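PDB 3EDN: phenazine biosynthesis protein, PhzF family from Bacillus anthracis, which probably acts as an isomerase related to the PhzF enzymes of phenazine biosynthesis, with a diaminopimelate epimerase-like fold, its own substrate remaining undefined. Local coordinates for residues Y9-N14 against C73-V78; M18-G23 against E225-G230. All coordinates share one frame; numbering follows the deposited sequence.

Interaction 1 (Y9-N14 against C73-V78); sequences YDAFTN and CGHGTV. With SO4 (sulfate ion), chain C.
Tyr9 is the last residue but two of strand 3-11, and its ring packs further along helix 74-86, on Tyr82 and Ala83. Asp10 turns its side chain away from the first helical turn, and OD2 goes to Gly19 N. Ala11 then faces the helix: its CB sits 3.4 Å from His75 O and 4.2 Å from Val78 CG1, and it also meets the edge of the imidazole. At Phe12 the strand has ended and the backbone takes a left-handed conformation. CG lies beside the backbone N (chi1 -56°), and the Phe12 side chain crosses those of His75 and Val78 at about a right angle. CE2 touches His75 CB at 3.5 Å, while CE1 reaches Val78 CG2 at 3.9 Å. His75 CG takes the crowded position between its backbone N and carbonyl carbon (chi1 82°), which brings ND1 round to the helix end. O1 of a sulfate, probably from the crystallisation liquor, is gripped there in the imidazole plane by His75 ND1 at 2.7 Å and by the backbone N of His75 at 2.9 Å. Cys73 N-caps the helix through a weak SG bond. Anion binding at this helix N-terminus is consistent with the active-site cleft of the diaminopimelate epimerase-like fold.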
loop_
_atom_site.group_PDB
_atom_site.type_symbol
_atom_site.label_atom_id
_atom_site.label_comp_id
_atom_site.label_asym_id
_atom_site.label_seq_id
_atom_site.Cartn_x
_atom_site.Cartn_y
_atom_site.Cartn_z
ATOM N N TYR A 9 16.337 -15.092 4.680
ATOM C CA TYR A 9 16.499 -16.014 5.812
ATOM C C TYR A 9 15.830 -17.302 5.408
ATOM O O TYR A 9 14.825 -17.272 4.690
ATOM C CB TYR A 9 15.813 -15.470 7.086
ATOM C CG TYR A 9 16.693 -14.532 7.867
ATOM C CD1 TYR A 9 17.073 -13.306 7.331
ATOM C CD2 TYR A 9 17.167 -14.873 9.135
ATOM C CE1 TYR A 9 17.898 -12.447 8.031
ATOM C CE2 TYR A 9 17.993 -14.018 9.850
ATOM C CZ TYR A 9 18.346 -12.794 9.287
ATOM O OH TYR A 9 19.179 -11.940 9.975
ATOM N N ASP A 10 16.387 -18.431 5.845
ATOM C CA ASP A 10 15.706 -19.717 5.635
ATOM C C ASP A 10 14.965 -20.071 6.907
ATOM O O ASP A 10 15.560 -20.081 7.983
ATOM C CB ASP A 10 16.688 -20.839 5.290
ATOM C CG ASP A 10 16.927 -20.975 3.794
ATOM O OD1 ASP A 10 16.349 -20.203 2.999
ATOM O OD2 ASP A 10 17.704 -21.887 3.444
ATOM N N ALA A 11 13.660 -20.314 6.788
ATOM C CA ALA A 11 12.837 -20.711 7.939
ATOM C C ALA A 11 12.896 -22.220 8.196
ATOM O O ALA A 11 13.089 -23.024 7.262
ATOM C CB ALA A 11 11.397 -20.292 7.724
ATOM N N PHE A 12 12.698 -22.593 9.463
ATOM C CA PHE A 12 12.634 -23.998 9.910
ATOM C C PHE A 12 13.949 -24.751 9.711
ATOM O O PHE A 12 13.967 -25.958 9.418
ATOM C CB PHE A 12 11.482 -24.755 9.236
ATOM C CG PHE A 12 10.130 -24.126 9.433
ATOM C CD1 PHE A 12 9.627 -23.913 10.712
ATOM C CD2 PHE A 12 9.328 -23.807 8.345
ATOM C CE1 PHE A 12 8.357 -23.340 10.900
ATOM C CE2 PHE A 12 8.086 -23.240 8.529
ATOM C CZ PHE A 12 7.594 -23.026 9.798
ATOM N N THR A 13 15.058 -24.039 9.865
ATOM C CA THR A 13 16.369 -24.665 9.845
ATOM C C THR A 13 17.369 -23.803 10.604
ATOM O O THR A 13 17.125 -22.612 10.849
ATOM C CB THR A 13 16.872 -24.883 8.395
ATOM O OG1 THR A 13 18.003 -25.755 8.392
ATOM C CG2 THR A 13 17.278 -23.556 7.765
ATOM N N ASN A 14 18.495 -24.418 10.979
ATOM C CA ASN A 14 19.573 -23.667 11.609
ATOM C C ASN A 14 20.786 -23.579 10.697
ATOM O O ASN A 14 21.802 -22.988 11.063
ATOM C CB ASN A 14 19.949 -24.251 12.977
ATOM C CG ASN A 14 20.214 -25.738 12.922
ATOM O OD1 ASN A 14 20.374 -26.318 11.846
ATOM N ND2 ASN A 14 20.262 -26.371 14.096
ATOM N N CYS A 73 1.339 -15.978 6.090
ATOM C CA CYS A 73 2.409 -16.863 5.657
ATOM C C CYS A 73 3.224 -17.294 6.861
ATOM O O CYS A 73 4.005 -16.506 7.413
ATOM C CB CYS A 73 3.308 -16.198 4.617
ATOM S SG CYS A 73 4.689 -17.240 4.158
ATOM N N GLY A 74 3.061 -18.545 7.270
ATOM C CA GLY A 74 3.685 -19.010 8.497
ATOM C C GLY A 74 5.209 -18.989 8.442
ATOM O O GLY A 74 5.852 -18.480 9.360
ATOM N N HIS A 75 5.800 -19.560 7.401
ATOM C CA HIS A 75 7.259 -19.595 7.340
ATOM C C HIS A 75 7.860 -18.188 7.213
ATOM O O HIS A 75 8.943 -17.920 7.741
ATOM C CB HIS A 75 7.803 -20.581 6.285
ATOM C CG HIS A 75 7.827 -20.050 4.885
ATOM N ND1 HIS A 75 6.729 -20.091 4.056
ATOM C CD2 HIS A 75 8.838 -19.517 4.151
ATOM C CE1 HIS A 75 7.054 -19.587 2.877
ATOM N NE2 HIS A 75 8.325 -19.224 2.914
ATOM N N GLY A 76 7.138 -17.292 6.543
ATOM C CA GLY A 76 7.593 -15.899 6.421
ATOM C C GLY A 76 7.555 -15.208 7.771
ATOM O O GLY A 76 8.436 -14.427 8.113
ATOM N N THR A 77 6.546 -15.519 8.566
ATOM C CA THR A 77 6.477 -14.986 9.919
ATOM C C THR A 77 7.615 -15.517 10.786
ATOM O O THR A 77 8.290 -14.758 11.482
ATOM C CB THR A 77 5.099 -15.301 10.545
ATOM O OG1 THR A 77 4.077 -14.686 9.737
ATOM C CG2 THR A 77 5.004 -14.774 11.966
ATOM N N VAL A 78 7.843 -16.820 10.744
ATOM C CA VAL A 78 8.976 -17.389 11.462
ATOM C C VAL A 78 10.304 -16.735 11.055
ATOM O O VAL A 78 11.053 -16.276 11.915
ATOM C CB VAL A 78 9.049 -18.918 11.281
ATOM C CG1 VAL A 78 10.428 -19.475 11.719
ATOM C CG2 VAL A 78 7.905 -19.597 12.039
HETATM S S SO4 C . 4.404 -22.440 5.385
HETATM O O1 SO4 C . 4.464 -20.983 5.319
HETATM O O2 SO4 C . 5.658 -23.075 5.755
HETATM O O3 SO4 C . 3.325 -22.826 6.240
HETATM O O4 SO4 C . 4.022 -22.889 4.040
#

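Interaction 2 (M18-G23 against E225-G230); sequences MGNPAG and EDPVTG. With SO4 (sulfate ion), chain C; SO4 (sulfate ion), chain G.
The cleft between the two lobes of the diaminopimelate epimerase-like fold is bridged here, where the start of strand 20-25 meets the loop leading into helix 230-244. Asn20 carries the contact. Its CG is anti to the backbone N (chi1 -169°), so the amide extends to the loop, and ND2 donates to Val228 O at 2.8 Å. The bond is bent (141° at the hydrogen) and comes from above the carbonyl plane. Pro227 crosses the Asn20 side chain at about a right angle, its CG 3.9 Å from Asn20 OD1, and Val228 CG2 rests on Gly19 CA at 4.0 Å. Asp226 joins Asn20 through two waters: one donates to Asn20 OD1 and Asp226 OD2, while the other accepts from Asn20 ND2 and donates to Asp226 OD1 and to O4 of the sulfate. With Thr229 OG1 also donating to OD1 at 2.6 Å, on its anti lone pair, both carboxylate oxygens act as acceptors, consistent with an ionised Asp226, and the rotation of the group is fixed. Thr229 holds the N-cap position of helix 230-244, and the next residue adds a backbone N-H to the anion site: Gly230 N points almost straight at sulfate O2, 2.8 Å away and 172° at the hydrogen.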
loop_
_atom_site.group_PDB
_atom_site.type_symbol
_atom_site.label_atom_id
_atom_site.label_comp_id
_atom_site.label_asym_id
_atom_site.label_seq_id
_atom_site.Cartn_x
_atom_site.Cartn_y
_atom_site.Cartn_z
HETATM N N MSE A 18 19.245 -24.645 3.901
HETATM C CA MSE A 18 18.632 -25.934 4.204
HETATM C C MSE A 18 17.173 -25.825 4.637
HETATM O O MSE A 18 16.572 -26.799 5.061
HETATM C CB MSE A 18 19.487 -26.697 5.221
HETATM C CG MSE A 18 20.945 -26.764 4.819
HETATM SE SE MSE A 18 21.946 -28.208 5.641
HETATM C CE MSE A 18 21.554 -29.651 4.393
ATOM N N GLY A 19 16.587 -24.638 4.476
ATOM C CA GLY A 19 15.201 -24.426 4.866
ATOM C C GLY A 19 14.307 -23.826 3.789
ATOM O O GLY A 19 14.575 -23.942 2.579
ATOM N N ASN A 20 13.230 -23.191 4.250
ATOM C CA ASN A 20 12.228 -22.599 3.382
ATOM C C ASN A 20 12.500 -21.107 3.256
ATOM O O ASN A 20 12.355 -20.371 4.217
ATOM C CB ASN A 20 10.850 -22.857 3.979
ATOM C CG ASN A 20 9.716 -22.514 3.018
ATOM O OD1 ASN A 20 9.932 -21.872 1.979
ATOM N ND2 ASN A 20 8.518 -22.967 3.336
ATOM N N PRO A 21 12.932 -20.667 2.070
ATOM C CA PRO A 21 13.334 -19.252 1.916
ATOM C C PRO A 21 12.257 -18.253 2.248
ATOM O O PRO A 21 11.069 -18.417 1.892
ATOM C CB PRO A 21 13.642 -19.142 0.419
ATOM C CG PRO A 21 14.108 -20.536 0.061
ATOM C CD PRO A 21 13.104 -21.409 0.809
ATOM N N ALA A 22 12.692 -17.196 2.922
ATOM C CA ALA A 22 11.811 -16.135 3.335
ATOM C C ALA A 22 12.532 -14.831 2.971
ATOM O O ALA A 22 13.565 -14.514 3.555
ATOM C CB ALA A 22 11.580 -16.228 4.857
ATOM N N GLY A 23 11.988 -14.073 2.012
ATOM C CA GLY A 23 12.497 -12.727 1.731
ATOM C C GLY A 23 11.963 -11.773 2.786
ATOM O O GLY A 23 10.859 -11.935 3.275
ATOM N N GLU A 225 7.247 -29.258 -5.521
ATOM C CA GLU A 225 7.586 -29.678 -4.158
ATOM C C GLU A 225 8.085 -28.527 -3.271
ATOM O O GLU A 225 8.933 -27.752 -3.687
ATOM C CB GLU A 225 8.627 -30.799 -4.216
ATOM C CG GLU A 225 9.237 -31.175 -2.868
ATOM C CD GLU A 225 9.993 -32.492 -2.885
ATOM O OE1 GLU A 225 10.360 -32.997 -3.983
ATOM O OE2 GLU A 225 10.223 -33.025 -1.786
ATOM N N ASP A 226 7.566 -28.452 -2.045
ATOM C CA ASP A 226 7.887 -27.395 -1.065
ATOM C C ASP A 226 8.952 -27.932 -0.084
ATOM O O ASP A 226 8.881 -29.082 0.338
ATOM C CB ASP A 226 6.594 -27.064 -0.303
ATOM C CG ASP A 226 6.617 -25.702 0.389
ATOM O OD1 ASP A 226 6.455 -25.690 1.621
ATOM O OD2 ASP A 226 6.734 -24.653 -0.293
ATOM N N PRO A 227 9.962 -27.122 0.264
ATOM C CA PRO A 227 11.069 -27.610 1.110
ATOM C C PRO A 227 10.740 -27.995 2.582
ATOM O O PRO A 227 11.164 -29.056 3.070
ATOM C CB PRO A 227 12.093 -26.465 1.054
ATOM C CG PRO A 227 11.298 -25.268 0.659
ATOM C CD PRO A 227 10.168 -25.728 -0.187
ATOM N N VAL A 228 10.037 -27.118 3.288
ATOM C CA VAL A 228 9.671 -27.349 4.687
ATOM C C VAL A 228 8.398 -26.566 4.956
ATOM O O VAL A 228 8.390 -25.336 4.888
ATOM C CB VAL A 228 10.716 -26.822 5.697
ATOM C CG1 VAL A 228 10.481 -27.496 7.055
ATOM C CG2 VAL A 228 12.140 -26.945 5.158
ATOM N N THR A 229 7.313 -27.274 5.230
ATOM C CA THR A 229 5.971 -26.710 5.156
ATOM C C THR A 229 5.334 -26.667 6.549
ATOM O O THR A 229 4.999 -27.707 7.124
ATOM C CB THR A 229 5.091 -27.550 4.208
ATOM O OG1 THR A 229 5.813 -27.777 2.980
ATOM C CG2 THR A 229 3.771 -26.833 3.922
ATOM N N GLY A 230 5.175 -25.467 7.096
ATOM C CA GLY A 230 4.666 -25.315 8.458
ATOM C C GLY A 230 3.211 -25.730 8.594
ATOM O O GLY A 230 2.834 -26.356 9.580
HETATM S S SO4 C . 4.404 -22.440 5.385
HETATM O O1 SO4 C . 4.464 -20.983 5.319
HETATM O O2 SO4 C . 5.658 -23.075 5.755
HETATM O O3 SO4 C . 3.325 -22.826 6.240
HETATM O O4 SO4 C . 4.022 -22.889 4.040
HETATM S S SO4 G . 9.440 -26.685 -7.764
HETATM O O1 SO4 G . 8.175 -26.470 -8.454
HETATM O O2 SO4 G . 10.021 -25.384 -7.435
HETATM O O3 SO4 G . 9.198 -27.429 -6.531
HETATM O O4 SO4 G . 10.361 -27.433 -8.616
HETATM O O HOH W 1 5.883 -23.103 2.115
HETATM O O HOH W 2 8.436 -22.510 -0.296
#

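Overall arrangement
Strands 3-11 and 20-25 are antiparallel neighbours, tied through backbone pairs such as Ala11 N to Asn20 O at 2.9 Å, so the two contacts grow from one piece of sheet, their centres about 7 Å apart. Interaction 1 is the more deeply buried and is made of apolar packing within one lobe. Interaction 2, only partly buried, crosses to the other lobe and relies on a hydrogen bond from a side-chain amide, a carboxylate and waters. One sulfate is common to both: His75 holds it from helix 74-86, Gly230 and Thr231 from helix 230-244. Two helix N-termini thus converge on it, consistent with a substrate site between the lobes, and Phe12 also touches Val228 beside it, from one lobe to the other.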